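Local structure of uncharacterized protein Rv2277c (Mycobacterium tuberculosis, 5VUG) at residues Asn33-Gly38 and Ala115-Met120; Leu29-Ala34 and Met42-Gln47; Met12-Arg17 and Thr121-Leu126; Gly199-Phe204 and Leu265-Val270; Arg21-Asn26 and His97-Arg102. The protein is of unknown function but carries a TIM-barrel domain of the glycerophosphodiester phosphodiesterase family and probably hydrolyses phosphoric diesters. All coordinates share one frame; numbering follows the deposited sequence.

Interaction 1. Residues Asn33-Gly38 and Ala115-Met120. With CA (calcium ion), chain B.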
# COMPACT_ATOMS: atom_id res chain seq x y z
N ASN A 33 -28.95 13.04 23.20
CA ASN A 33 -27.83 13.44 24.02
C ASN A 33 -26.70 14.02 23.19
O ASN A 33 -26.03 14.96 23.64
CB ASN A 33 -27.35 12.26 24.88
CG ASN A 33 -28.18 12.10 26.14
OD1 ASN A 33 -29.06 11.24 26.23
ND2 ASN A 33 -27.90 12.93 27.12
N ALA A 34 -26.49 13.50 21.97
CA ALA A 34 -25.45 14.04 21.10
C ALA A 34 -25.76 15.47 20.69
O ALA A 34 -24.87 16.34 20.72
CB ALA A 34 -25.27 13.14 19.88
N VAL A 35 -27.01 15.75 20.31
CA VAL A 35 -27.42 17.13 20.03
C VAL A 35 -27.13 18.02 21.24
O VAL A 35 -26.55 19.11 21.10
CB VAL A 35 -28.91 17.20 19.64
CG1 VAL A 35 -29.34 18.64 19.43
CG2 VAL A 35 -29.18 16.38 18.38
N ALA A 36 -27.51 17.56 22.44
CA ALA A 36 -27.30 18.35 23.65
C ALA A 36 -25.82 18.59 23.94
O ALA A 36 -25.47 19.59 24.57
CB ALA A 36 -27.96 17.64 24.83
N ALA A 37 -24.95 17.69 23.47
CA ALA A 37 -23.51 17.84 23.62
C ALA A 37 -22.89 18.74 22.55
O ALA A 37 -21.66 18.88 22.52
CB ALA A 37 -22.81 16.47 23.63
N GLY A 38 -23.69 19.33 21.68
CA GLY A 38 -23.19 20.34 20.77
C GLY A 38 -22.62 19.84 19.46
O GLY A 38 -21.91 20.60 18.79
N ALA A 115 -35.73 13.46 15.60
CA ALA A 115 -35.01 13.74 16.83
C ALA A 115 -33.81 14.65 16.61
O ALA A 115 -33.06 14.89 17.56
CB ALA A 115 -34.54 12.44 17.48
N THR A 116 -33.62 15.16 15.39
CA THR A 116 -32.52 16.06 15.14
C THR A 116 -33.05 17.42 14.71
O THR A 116 -34.13 17.52 14.12
CB THR A 116 -31.57 15.52 14.06
OG1 THR A 116 -32.28 15.33 12.83
CG2 THR A 116 -30.95 14.20 14.49
N PRO A 117 -32.32 18.48 15.01
CA PRO A 117 -32.79 19.83 14.67
C PRO A 117 -32.66 20.10 13.18
O PRO A 117 -31.92 19.40 12.47
CB PRO A 117 -31.85 20.74 15.49
CG PRO A 117 -30.63 19.93 15.70
CD PRO A 117 -31.09 18.50 15.82
N PRO A 118 -33.37 21.12 12.67
CA PRO A 118 -33.47 21.29 11.21
C PRO A 118 -32.16 21.66 10.55
O PRO A 118 -32.02 21.46 9.33
CB PRO A 118 -34.51 22.41 11.06
CG PRO A 118 -34.47 23.13 12.38
CD PRO A 118 -34.22 22.07 13.40
N ASP A 119 -31.20 22.19 11.30
CA ASP A 119 -29.90 22.56 10.75
C ASP A 119 -28.92 21.40 10.69
O ASP A 119 -27.84 21.56 10.13
CB ASP A 119 -29.27 23.58 11.68
CG ASP A 119 -29.14 23.05 13.08
OD1 ASP A 119 -30.16 23.03 13.80
OD2 ASP A 119 -28.04 22.59 13.44
N MSE A 120 -29.24 20.25 11.27
CA MSE A 120 -28.18 19.26 11.41
C MSE A 120 -27.99 18.31 10.24
O MSE A 120 -28.93 17.64 9.79
CB MSE A 120 -28.26 18.48 12.71
CG MSE A 120 -26.96 17.70 12.97
SE MSE A 120 -27.14 16.94 14.60
CE MSE A 120 -26.97 18.54 15.65
CA CA B . -25.78 21.93 9.14
O HOH W 1 -25.70 23.29 11.20
O HOH W 2 -24.81 20.30 10.56
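Val-35, in the last turn of a helix, faces the irregular segment that carries Pro-117 and Met-120; the closest CA atoms are those of Val-35 and Thr-116, 7.1 Å apart. The helix stops in a Schellman motif at Gly-38, whose phi is positive (88°). In the other segment, Pro-117 to Met-120 form a type I beta turn. Val-35 reaches toward the Pro-117 ring, and both its methyls converge on one ring carbon. Val-35 CG2 is 3.8 Å from Pro-117 CD, and Val-35 CG1 is 4.0 Å from that CD. Val-35 CG2 also lies 4.1 Å from CE of Met-120, a selenomethionine. Its chain runs extended as far as SE and then bends at chi3 (-72°), which swings the methyl round to the valine. In the turn, Asp-119 O binds a calcium ion at 2.3 Å, and two waters are also bound to the metal. Arg-150 donates to Met-120 O and Thr-116 OG1, at the end of the turn and just before it. Between the segments the side chains offer methyl and methylene groups, so the helix end is held there by shape and dispersion, while directional bonds and the metal act on polar atoms of the 115-120 segment.

Interaction 2. Residues Leu29-Ala34 and Met42-Gln47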
# COMPACT_ATOMS: atom_id res chain seq x y z
N LEU A 29 -32.21 7.96 22.27
CA LEU A 29 -31.54 8.47 23.47
C LEU A 29 -30.16 9.01 23.13
O LEU A 29 -29.79 10.12 23.53
CB LEU A 29 -31.46 7.39 24.56
CG LEU A 29 -30.76 7.84 25.86
CD1 LEU A 29 -31.54 8.96 26.52
CD2 LEU A 29 -30.54 6.70 26.84
N ALA A 30 -29.38 8.24 22.35
CA ALA A 30 -28.05 8.70 21.98
C ALA A 30 -28.10 9.95 21.11
O ALA A 30 -27.33 10.89 21.32
CB ALA A 30 -27.28 7.59 21.27
N ILE A 31 -29.00 9.97 20.12
CA ILE A 31 -29.14 11.13 19.23
C ILE A 31 -29.45 12.38 20.04
O ILE A 31 -28.83 13.43 19.85
CB ILE A 31 -30.22 10.88 18.17
CG1 ILE A 31 -29.78 9.79 17.18
CG2 ILE A 31 -30.54 12.19 17.41
CD1 ILE A 31 -30.92 9.22 16.33
N THR A 32 -30.43 12.29 20.94
CA THR A 32 -30.84 13.46 21.72
C THR A 32 -29.68 13.96 22.57
O THR A 32 -29.44 15.17 22.67
CB THR A 32 -32.04 13.10 22.60
OG1 THR A 32 -33.15 12.74 21.78
CG2 THR A 32 -32.44 14.29 23.48
N ASN A 33 -28.95 13.04 23.20
CA ASN A 33 -27.83 13.44 24.02
C ASN A 33 -26.70 14.02 23.19
O ASN A 33 -26.03 14.96 23.64
CB ASN A 33 -27.35 12.26 24.88
CG ASN A 33 -28.18 12.10 26.14
OD1 ASN A 33 -29.06 11.24 26.23
ND2 ASN A 33 -27.90 12.93 27.12
N ALA A 34 -26.49 13.50 21.97
CA ALA A 34 -25.45 14.04 21.10
C ALA A 34 -25.76 15.47 20.69
O ALA A 34 -24.87 16.34 20.72
CB ALA A 34 -25.27 13.14 19.88
N MSE A 42 -24.56 14.28 12.53
CA MSE A 42 -25.07 13.04 13.11
C MSE A 42 -24.84 11.90 12.12
O MSE A 42 -25.40 11.90 11.02
CB MSE A 42 -26.56 13.19 13.44
CG MSE A 42 -27.17 12.09 14.30
SE MSE A 42 -26.50 12.15 16.14
CE MSE A 42 -27.13 13.91 16.68
N TRP A 43 -24.02 10.92 12.49
CA TRP A 43 -23.71 9.78 11.63
C TRP A 43 -24.51 8.58 12.13
O TRP A 43 -24.35 8.16 13.28
CB TRP A 43 -22.21 9.48 11.70
CG TRP A 43 -21.75 8.30 10.88
CD1 TRP A 43 -22.00 6.96 11.12
CD2 TRP A 43 -20.95 8.34 9.69
NE1 TRP A 43 -21.41 6.19 10.15
CE2 TRP A 43 -20.77 7.01 9.26
CE3 TRP A 43 -20.39 9.38 8.95
CZ2 TRP A 43 -20.03 6.69 8.11
CZ3 TRP A 43 -19.66 9.07 7.81
CH2 TRP A 43 -19.49 7.73 7.39
N LEU A 44 -25.35 8.01 11.27
CA LEU A 44 -26.29 6.96 11.68
C LEU A 44 -26.18 5.79 10.71
O LEU A 44 -26.01 6.00 9.50
CB LEU A 44 -27.72 7.51 11.64
CG LEU A 44 -28.00 8.76 12.48
CD1 LEU A 44 -29.39 9.32 12.19
CD2 LEU A 44 -27.82 8.47 13.99
N THR A 45 -26.29 4.56 11.22
CA THR A 45 -26.19 3.38 10.37
C THR A 45 -27.59 2.86 10.09
O THR A 45 -28.37 2.66 11.02
CB THR A 45 -25.38 2.26 11.04
OG1 THR A 45 -24.33 2.81 11.84
CG2 THR A 45 -24.81 1.35 9.97
N VAL A 46 -27.90 2.63 8.81
CA VAL A 46 -29.28 2.38 8.37
C VAL A 46 -29.39 1.00 7.72
O VAL A 46 -28.56 0.63 6.87
CB VAL A 46 -29.78 3.48 7.42
CG1 VAL A 46 -31.28 3.33 7.20
CG2 VAL A 46 -29.43 4.87 7.97
N GLN A 47 -30.39 0.23 8.14
CA GLN A 47 -30.80 -1.03 7.52
C GLN A 47 -32.31 -0.97 7.31
O GLN A 47 -32.96 0.00 7.68
CB GLN A 47 -30.32 -2.25 8.33
CG GLN A 47 -28.79 -2.31 8.45
CD GLN A 47 -28.30 -3.62 9.05
OE1 GLN A 47 -28.61 -4.70 8.52
NE2 GLN A 47 -27.55 -3.54 10.13
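Ile-31 and Ala-34 of one helix pack on Met-42 and Leu-44 of the strand that follows it, the second half of a beta-alpha-beta unit made of strand 12-16, helix 28-36 and strand 41-48. This right-handed unit is the building block of a TIM barrel, in which the helix lies outside the parallel strands. The helix and strand segments run nearly antiparallel, at 170°, with their axes 10.3 Å apart, as expected when a chain comes back down the outside of the barrel before entering the next strand.

The apolar contacts centre on Met-42, a selenomethionine. Its CG stands anti to the backbone N (chi1 -168°), and bends at the next two torsions fold SE and CE up against the helix. There CE sits between two helix residues one turn apart, 3.9 Å from Ile-31 CG2 and 3.8 Å from Ala-34 CB. SE follows the same path, at 4.1 Å from Ala-34 CB. Leu-44, two residues along the strand, points its end at the other branch of the isoleucine, and the two side chains cross at about a right angle, with Ile-31 CD1 4.0 Å from Leu-44 CD2. All four residues are buried, and Leu-56 of strand 54-56 covers both Ile-31 and Leu-44. On the opposite side of the strand, Trp-43 meets the rings of His-16 and Phe-249.

A polar atom is met as well, although by a carbon: the selenomethionine methyl Met-42 CE approaches the helix carbonyl Ile-31 O to 3.6 Å.

Interaction 3. Residues Met12-Arg17 and Thr121-Leu126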
# COMPACT_ATOMS: atom_id res chain seq x y z
N MSE A 12 -16.03 20.25 12.04
CA MSE A 12 -17.33 19.81 12.54
C MSE A 12 -17.16 18.57 13.41
O MSE A 12 -16.44 17.64 13.03
CB MSE A 12 -18.26 19.45 11.38
CG MSE A 12 -18.79 20.63 10.60
SE MSE A 12 -19.48 19.99 8.90
CE MSE A 12 -20.72 18.63 9.57
N ILE A 13 -17.86 18.53 14.54
CA ILE A 13 -17.89 17.33 15.38
C ILE A 13 -19.09 16.49 14.95
O ILE A 13 -20.24 16.91 15.10
CB ILE A 13 -17.98 17.69 16.87
CG1 ILE A 13 -16.83 18.62 17.28
CG2 ILE A 13 -18.01 16.41 17.71
CD1 ILE A 13 -15.46 18.05 17.03
N VAL A 14 -18.82 15.28 14.44
CA VAL A 14 -19.88 14.39 13.95
C VAL A 14 -19.97 13.18 14.87
O VAL A 14 -18.97 12.49 15.08
CB VAL A 14 -19.63 13.98 12.48
CG1 VAL A 14 -20.73 13.04 11.99
CG2 VAL A 14 -19.54 15.21 11.58
N ALA A 15 -21.16 12.92 15.41
CA ALA A 15 -21.34 11.83 16.38
C ALA A 15 -21.43 10.49 15.65
O ALA A 15 -22.40 10.22 14.94
CB ALA A 15 -22.60 12.06 17.22
N HIS A 16 -20.42 9.64 15.86
CA HIS A 16 -20.35 8.36 15.17
C HIS A 16 -21.37 7.37 15.74
O HIS A 16 -21.27 6.99 16.91
CB HIS A 16 -18.94 7.79 15.33
CG HIS A 16 -18.71 6.53 14.56
ND1 HIS A 16 -17.99 5.47 15.06
CD2 HIS A 16 -19.09 6.16 13.31
CE1 HIS A 16 -17.95 4.50 14.17
NE2 HIS A 16 -18.60 4.89 13.09
N ARG A 17 -22.31 6.92 14.90
CA ARG A 17 -23.42 6.08 15.34
C ARG A 17 -24.18 6.75 16.48
O ARG A 17 -24.63 6.09 17.43
CB ARG A 17 -22.99 4.66 15.73
CG ARG A 17 -21.97 4.02 14.80
CD ARG A 17 -21.57 2.67 15.38
NE ARG A 17 -20.40 2.12 14.73
CZ ARG A 17 -19.56 1.28 15.31
NH1 ARG A 17 -18.51 0.82 14.64
NH2 ARG A 17 -19.76 0.90 16.57
N THR A 121 -26.74 18.26 9.79
CA THR A 121 -26.38 17.38 8.69
C THR A 121 -26.38 15.95 9.20
O THR A 121 -25.82 15.65 10.26
CB THR A 121 -25.00 17.76 8.16
OG1 THR A 121 -25.00 19.15 7.80
CG2 THR A 121 -24.65 16.92 6.93
N LEU A 122 -27.02 15.06 8.44
CA LEU A 122 -27.07 13.64 8.74
C LEU A 122 -26.19 12.90 7.73
O LEU A 122 -26.30 13.13 6.52
CB LEU A 122 -28.50 13.12 8.60
CG LEU A 122 -29.57 13.93 9.34
CD1 LEU A 122 -30.94 13.32 9.12
CD2 LEU A 122 -29.23 14.01 10.83
N PHE A 123 -25.33 12.03 8.23
CA PHE A 123 -24.56 11.12 7.40
C PHE A 123 -25.13 9.74 7.62
O PHE A 123 -25.14 9.24 8.75
CB PHE A 123 -23.08 11.18 7.78
CG PHE A 123 -22.48 12.55 7.58
CD1 PHE A 123 -21.93 12.90 6.35
CD2 PHE A 123 -22.53 13.50 8.59
CE1 PHE A 123 -21.40 14.17 6.15
CE2 PHE A 123 -22.01 14.77 8.39
CZ PHE A 123 -21.44 15.11 7.17
N LEU A 124 -25.67 9.15 6.56
CA LEU A 124 -26.41 7.89 6.65
C LEU A 124 -25.55 6.81 6.01
O LEU A 124 -25.37 6.79 4.79
CB LEU A 124 -27.74 8.02 5.92
CG LEU A 124 -28.64 9.15 6.43
CD1 LEU A 124 -29.98 9.16 5.68
CD2 LEU A 124 -28.85 9.06 7.93
N ASP A 125 -25.03 5.91 6.84
CA ASP A 125 -24.15 4.84 6.39
C ASP A 125 -25.01 3.63 6.04
O ASP A 125 -25.65 3.04 6.92
CB ASP A 125 -23.13 4.50 7.48
CG ASP A 125 -22.15 3.42 7.05
OD1 ASP A 125 -21.98 3.18 5.83
OD2 ASP A 125 -21.54 2.78 7.94
N LEU A 126 -25.04 3.28 4.76
CA LEU A 126 -25.88 2.19 4.28
C LEU A 126 -25.06 0.94 3.99
O LEU A 126 -24.03 1.01 3.33
CB LEU A 126 -26.62 2.63 3.02
CG LEU A 126 -27.97 3.35 3.13
CD1 LEU A 126 -27.92 4.59 4.00
CD2 LEU A 126 -28.51 3.68 1.74
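Val-14 and Phe-123 stand on two strands that are not paired with each other, their CA atoms 8.7 Å apart, because strand 41-48 runs between them and is parallel to both. What joins strands 12-16 and 121-125 directly is therefore a side-chain contact, with Val-14 and Phe-123 both pointing toward the opposite segment.

The two side chains cross at about a right angle, and both valine methyls meet the CD2-CE2 side of the phenyl ring, CG1 obliquely. Val-14 CG1 is 3.9 Å from Phe-123 CD2, and Val-14 CG2 is 4.1 Å from Phe-123 CE2. Phe-123 CG lies anti to its carbonyl carbon (chi1 -62°), a choice that sends the ring back toward the start of its strand, to Met-12 as well as across to Val-14. Met-12, a selenomethionine, comes in from the start of its strand and brings its terminal methyl to the ring edge, near the ring plane, with CE 4.2 Å from Phe-123 CE2. Trp-43 of the strand in between touches both Val-14 and Phe-123, and Trp-201 meets the phenylalanine ring edge to face.

Further along the same strands the residues are polar. His-16 NE2 binds a glycerol, probably from the crystallisation liquor, and His-16 ND1 is hydrogen-bonded to Asp-271; Asp-125 also points toward segment 12-17. Hydrophobic packing in the barrel interior, followed by polar residues at the C-terminal ends of the strands, is typical of a TIM barrel, whose active site lies at that end; the glycerol position is consistent with the family's substrate pocket there.

Interaction 4. Residues Gly199-Phe204 and Leu265-Val270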
# COMPACT_ATOMS: atom_id res chain seq x y z
N GLY A 199 -17.81 19.21 -5.05
CA GLY A 199 -18.90 19.33 -4.11
C GLY A 199 -19.12 18.14 -3.19
O GLY A 199 -19.95 18.24 -2.28
N LYS A 200 -18.40 17.04 -3.39
CA LYS A 200 -18.71 15.80 -2.68
C LYS A 200 -18.03 15.73 -1.33
O LYS A 200 -16.92 16.26 -1.14
CB LYS A 200 -18.25 14.59 -3.50
CG LYS A 200 -18.96 14.43 -4.81
CD LYS A 200 -19.88 13.26 -4.72
CE LYS A 200 -20.68 13.09 -5.98
NZ LYS A 200 -21.98 12.44 -5.65
N TRP A 201 -18.68 15.05 -0.39
CA TRP A 201 -18.03 14.61 0.84
C TRP A 201 -17.18 13.38 0.57
O TRP A 201 -17.55 12.50 -0.21
CB TRP A 201 -19.07 14.23 1.90
CG TRP A 201 -19.55 15.38 2.73
CD1 TRP A 201 -20.70 16.09 2.55
CD2 TRP A 201 -18.89 15.94 3.87
NE1 TRP A 201 -20.79 17.08 3.51
CE2 TRP A 201 -19.70 17.00 4.34
CE3 TRP A 201 -17.69 15.66 4.55
CZ2 TRP A 201 -19.35 17.78 5.44
CZ3 TRP A 201 -17.35 16.44 5.65
CH2 TRP A 201 -18.17 17.49 6.08
N ALA A 202 -16.02 13.32 1.23
CA ALA A 202 -15.18 12.14 1.26
C ALA A 202 -14.70 11.94 2.68
O ALA A 202 -14.58 12.91 3.43
CB ALA A 202 -13.97 12.28 0.34
N GLY A 203 -14.44 10.69 3.06
CA GLY A 203 -13.96 10.40 4.40
C GLY A 203 -13.02 9.21 4.42
O GLY A 203 -13.05 8.35 3.54
N PHE A 204 -12.16 9.18 5.45
CA PHE A 204 -11.27 8.04 5.65
C PHE A 204 -10.68 8.16 7.04
O PHE A 204 -10.56 9.26 7.57
CB PHE A 204 -10.14 8.01 4.61
CG PHE A 204 -9.68 6.62 4.28
CD1 PHE A 204 -10.40 5.83 3.40
CD2 PHE A 204 -8.52 6.10 4.82
CE1 PHE A 204 -9.98 4.55 3.08
CE2 PHE A 204 -8.08 4.82 4.51
CZ PHE A 204 -8.82 4.04 3.63
N LEU A 265 -9.29 19.53 8.22
CA LEU A 265 -10.41 18.65 7.89
C LEU A 265 -11.73 19.36 8.19
O LEU A 265 -11.87 20.06 9.20
CB LEU A 265 -10.34 17.36 8.70
CG LEU A 265 -9.15 16.44 8.47
CD1 LEU A 265 -9.34 15.14 9.27
CD2 LEU A 265 -8.95 16.15 6.99
N ASP A 266 -12.70 19.17 7.30
CA ASP A 266 -14.01 19.79 7.49
C ASP A 266 -14.74 19.19 8.68
O ASP A 266 -15.57 19.88 9.31
CB ASP A 266 -14.86 19.64 6.24
CG ASP A 266 -14.28 20.40 5.07
OD1 ASP A 266 -14.54 21.62 4.96
OD2 ASP A 266 -13.55 19.78 4.28
N ALA A 267 -14.47 17.93 9.00
CA ALA A 267 -15.22 17.22 10.03
C ALA A 267 -14.37 16.11 10.62
O ALA A 267 -13.45 15.59 9.97
CB ALA A 267 -16.50 16.61 9.43
N VAL A 268 -14.70 15.75 11.87
CA VAL A 268 -14.13 14.59 12.54
C VAL A 268 -15.26 13.72 13.08
O VAL A 268 -16.26 14.22 13.60
CB VAL A 268 -13.16 14.98 13.68
CG1 VAL A 268 -11.92 15.65 13.12
CG2 VAL A 268 -13.84 15.88 14.72
N LEU A 269 -15.09 12.40 12.95
CA LEU A 269 -16.11 11.43 13.33
C LEU A 269 -15.70 10.83 14.68
O LEU A 269 -14.69 10.13 14.77
CB LEU A 269 -16.20 10.36 12.25
CG LEU A 269 -17.34 9.34 12.30
CD1 LEU A 269 -18.70 10.02 12.41
CD2 LEU A 269 -17.31 8.46 11.05
N VAL A 270 -16.50 11.10 15.72
CA VAL A 270 -16.11 10.83 17.11
C VAL A 270 -17.09 9.88 17.80
O VAL A 270 -18.31 10.01 17.65
CB VAL A 270 -15.93 12.13 17.93
CG1 VAL A 270 -14.94 13.07 17.24
CG2 VAL A 270 -17.28 12.83 18.18
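Trp-201 supplies the largest share of this contact, bringing the far end of its six-membered ring up to Asp-266 and Ala-267. The CA-CB bond of the indole residue does not aim at the other segment; with chi1 at -87° and chi2 at 98° the ring swings round, and its outer carbons make the approach. Trp-201 CH2 is 3.8 Å from Ala-267 CB, and the neighbouring carbon, Trp-201 CZ3, is 3.9 Å from that same CB.

Ala-267 opens its strand, and its CB points toward the tryptophan and meets two carbons of the ring. Asp-266, just before it, contributes its methylene: Asp-266 CB is 4.0 Å from Trp-201 CH2. The carboxylate is turned away from lying flat on the indole, the two planes standing 78° apart. Its polar end is engaged by the backbone, since Asp-266 OD2 accepts a hydrogen bond from Val-246 N; a long, weak ion pair to Arg-239 adds to this.

That bond also shows where the contact sits. Strand 245-249 runs parallel between strands 201-205 and 267-270, so the indole spans one strand, touching Lys-245 on the way. Further along the tryptophan's own strand, Ala-202 and Phe-204 pack against helix 176-189 instead.

Interaction 5. Residues Arg21-Asn26 and His97-Arg102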
# COMPACT_ATOMS: atom_id res chain seq x y z
N ARG A 21 -19.79 5.66 22.27
CA ARG A 21 -19.15 5.52 23.57
C ARG A 21 -20.03 6.02 24.71
O ARG A 21 -19.99 5.47 25.82
CB ARG A 21 -17.82 6.28 23.56
CG ARG A 21 -17.10 6.33 24.89
CD ARG A 21 -16.67 4.96 25.37
NE ARG A 21 -15.47 5.05 26.20
CZ ARG A 21 -15.44 5.50 27.45
NH1 ARG A 21 -16.56 5.91 28.04
NH2 ARG A 21 -14.30 5.53 28.12
N ASP A 22 -20.85 7.04 24.46
CA ASP A 22 -21.58 7.72 25.52
C ASP A 22 -22.91 7.07 25.86
O ASP A 22 -23.31 7.05 27.03
CB ASP A 22 -21.84 9.18 25.12
CG ASP A 22 -20.56 9.99 24.99
OD1 ASP A 22 -19.50 9.57 25.51
OD2 ASP A 22 -20.62 11.08 24.38
N PHE A 23 -23.64 6.58 24.86
CA PHE A 23 -24.98 6.02 25.02
C PHE A 23 -25.15 4.95 23.97
O PHE A 23 -24.39 4.90 23.00
CB PHE A 23 -26.05 7.10 24.84
CG PHE A 23 -26.04 8.15 25.91
CD1 PHE A 23 -26.73 7.96 27.10
CD2 PHE A 23 -25.31 9.32 25.74
CE1 PHE A 23 -26.70 8.91 28.09
CE2 PHE A 23 -25.27 10.28 26.74
CZ PHE A 23 -25.97 10.09 27.91
N PRO A 24 -26.15 4.05 24.13
CA PRO A 24 -26.35 2.98 23.14
C PRO A 24 -26.40 3.50 21.71
O PRO A 24 -27.20 4.39 21.39
CB PRO A 24 -27.70 2.36 23.56
CG PRO A 24 -27.69 2.54 25.06
CD PRO A 24 -27.06 3.90 25.28
N GLU A 25 -25.53 2.98 20.85
CA GLU A 25 -25.38 3.54 19.52
C GLU A 25 -26.68 3.42 18.73
O GLU A 25 -27.47 2.50 18.92
CB GLU A 25 -24.25 2.84 18.77
CG GLU A 25 -24.44 1.34 18.59
CD GLU A 25 -23.36 0.74 17.73
OE1 GLU A 25 -22.19 0.74 18.16
OE2 GLU A 25 -23.68 0.27 16.62
N ASN A 26 -26.90 4.39 17.84
CA ASN A 26 -28.01 4.32 16.90
C ASN A 26 -29.38 4.24 17.60
O ASN A 26 -30.31 3.60 17.11
CB ASN A 26 -27.83 3.18 15.89
CG ASN A 26 -26.78 3.51 14.84
OD1 ASN A 26 -26.77 4.62 14.29
ND2 ASN A 26 -25.90 2.55 14.55
N HIS A 97 -25.27 -4.00 32.80
CA HIS A 97 -25.80 -3.46 31.55
C HIS A 97 -26.92 -2.49 31.91
O HIS A 97 -28.09 -2.88 32.06
CB HIS A 97 -26.29 -4.59 30.65
CG HIS A 97 -25.21 -5.55 30.24
ND1 HIS A 97 -24.99 -6.75 30.89
CD2 HIS A 97 -24.28 -5.48 29.27
CE1 HIS A 97 -23.98 -7.38 30.33
NE2 HIS A 97 -23.53 -6.63 29.34
N PRO A 98 -26.60 -1.20 32.07
CA PRO A 98 -27.57 -0.27 32.66
C PRO A 98 -28.83 -0.06 31.84
O PRO A 98 -29.82 0.43 32.39
CB PRO A 98 -26.76 1.03 32.83
CG PRO A 98 -25.65 0.92 31.83
CD PRO A 98 -25.31 -0.55 31.77
N TYR A 99 -28.84 -0.40 30.56
CA TYR A 99 -30.03 -0.19 29.75
C TYR A 99 -30.88 -1.44 29.57
O TYR A 99 -31.90 -1.39 28.87
CB TYR A 99 -29.68 0.48 28.40
CG TYR A 99 -29.13 1.87 28.61
CD1 TYR A 99 -29.97 2.95 28.81
CD2 TYR A 99 -27.75 2.10 28.64
CE1 TYR A 99 -29.47 4.22 29.02
CE2 TYR A 99 -27.24 3.37 28.84
CZ TYR A 99 -28.11 4.43 29.03
OH TYR A 99 -27.61 5.71 29.25
N ARG A 100 -30.51 -2.56 30.19
CA ARG A 100 -31.42 -3.70 30.21
C ARG A 100 -32.68 -3.39 31.00
O ARG A 100 -33.74 -3.97 30.73
CB ARG A 100 -30.74 -4.93 30.79
CG ARG A 100 -29.71 -5.48 29.87
CD ARG A 100 -29.42 -6.94 30.11
NE ARG A 100 -28.37 -7.32 29.18
CZ ARG A 100 -27.66 -8.43 29.25
NH1 ARG A 100 -27.86 -9.32 30.22
NH2 ARG A 100 -26.73 -8.64 28.33
N GLN A 101 -32.60 -2.48 31.96
CA GLN A 101 -33.75 -2.09 32.76
C GLN A 101 -34.36 -0.77 32.32
O GLN A 101 -35.41 -0.39 32.84
CB GLN A 101 -33.37 -2.02 34.24
CG GLN A 101 -32.17 -2.89 34.63
CD GLN A 101 -32.36 -4.37 34.32
OE1 GLN A 101 -33.48 -4.85 34.17
NE2 GLN A 101 -31.25 -5.09 34.21
N ARG A 102 -33.72 -0.06 31.37
CA ARG A 102 -34.24 1.20 30.82
C ARG A 102 -34.01 1.11 29.31
O ARG A 102 -33.04 1.66 28.79
CB ARG A 102 -33.54 2.42 31.43
CG ARG A 102 -34.09 3.77 30.96
CD ARG A 102 -33.17 4.47 29.96
NE ARG A 102 -33.70 5.76 29.50
CZ ARG A 102 -34.23 5.97 28.30
NH1 ARG A 102 -34.31 4.99 27.41
NH2 ARG A 102 -34.68 7.18 27.98
O HOH W 3 -24.83 6.04 29.23
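Tyr-99 reaches across to Pro-24 and Phe-23 with almost the whole length of its side chain. At its root, Tyr-99 CB is 4.4 Å from Pro-24 CG, so the proline is met from the first carbon onward. CG lies anti to the carbonyl carbon (chi1 -64°), and from there the side chain crosses that of the proline at about a right angle. Its CD2-CE2 side is nearest the proline, which lies over one face: Tyr-99 CD2 is 3.6 Å from Pro-24 CG, and Tyr-99 CE2 the same 3.6 Å from Pro-24 CD. Pro-24 CG stands offset toward the rim, in a CH-pi contact 3.9 Å from the centroid of the Tyr-99 ring and 24° off its normal. Leu-29 of helix 28-36 packs against Tyr-99 as well, near CE1.

The segments joined here are both irregular. Residues 21-26 belong to the connection between the first strand and the first helix of the TIM barrel, a connection in which Glu-25 forms salt bridges with Arg-17 and Arg-58, while His-97 to Arg-100 make a type I beta turn in a long excursion before helix 109-114.

Beyond CZ comes the hydroxyl. Tyr-99 OH lies at the edge of the Phe-23 ring, near its plane, 3.2 Å from Phe-23 CD1. It also hydrogen-bonds to water 3, with 2.8 Å between Tyr-99 OH and the water oxygen. The same water donates to the backbone at Asp-22 O, 2.9 Å from the water oxygen.

Read from the N terminus, strand 12-16 opens interaction 3, which closes only at strand 121-125 and encloses interactions 1, 2 and 5. The loop at 21-26 starts interaction 5. Helix 28-36 then starts both interaction 2 and interaction 1, which share Asn-33 and Ala-34. Interaction 2 closes first, at strand 41-48, and falls within the span of interaction 5, which ends at 97-102. Interaction 1 ends later, at 115-120, and so crosses interaction 5. Interaction 4 follows in series, linking strands 201-205 and 267-270. Because strand 267-270 pairs with strand 12-16, interactions 3 and 4 meet in one sheet and bring the late strands back to the first.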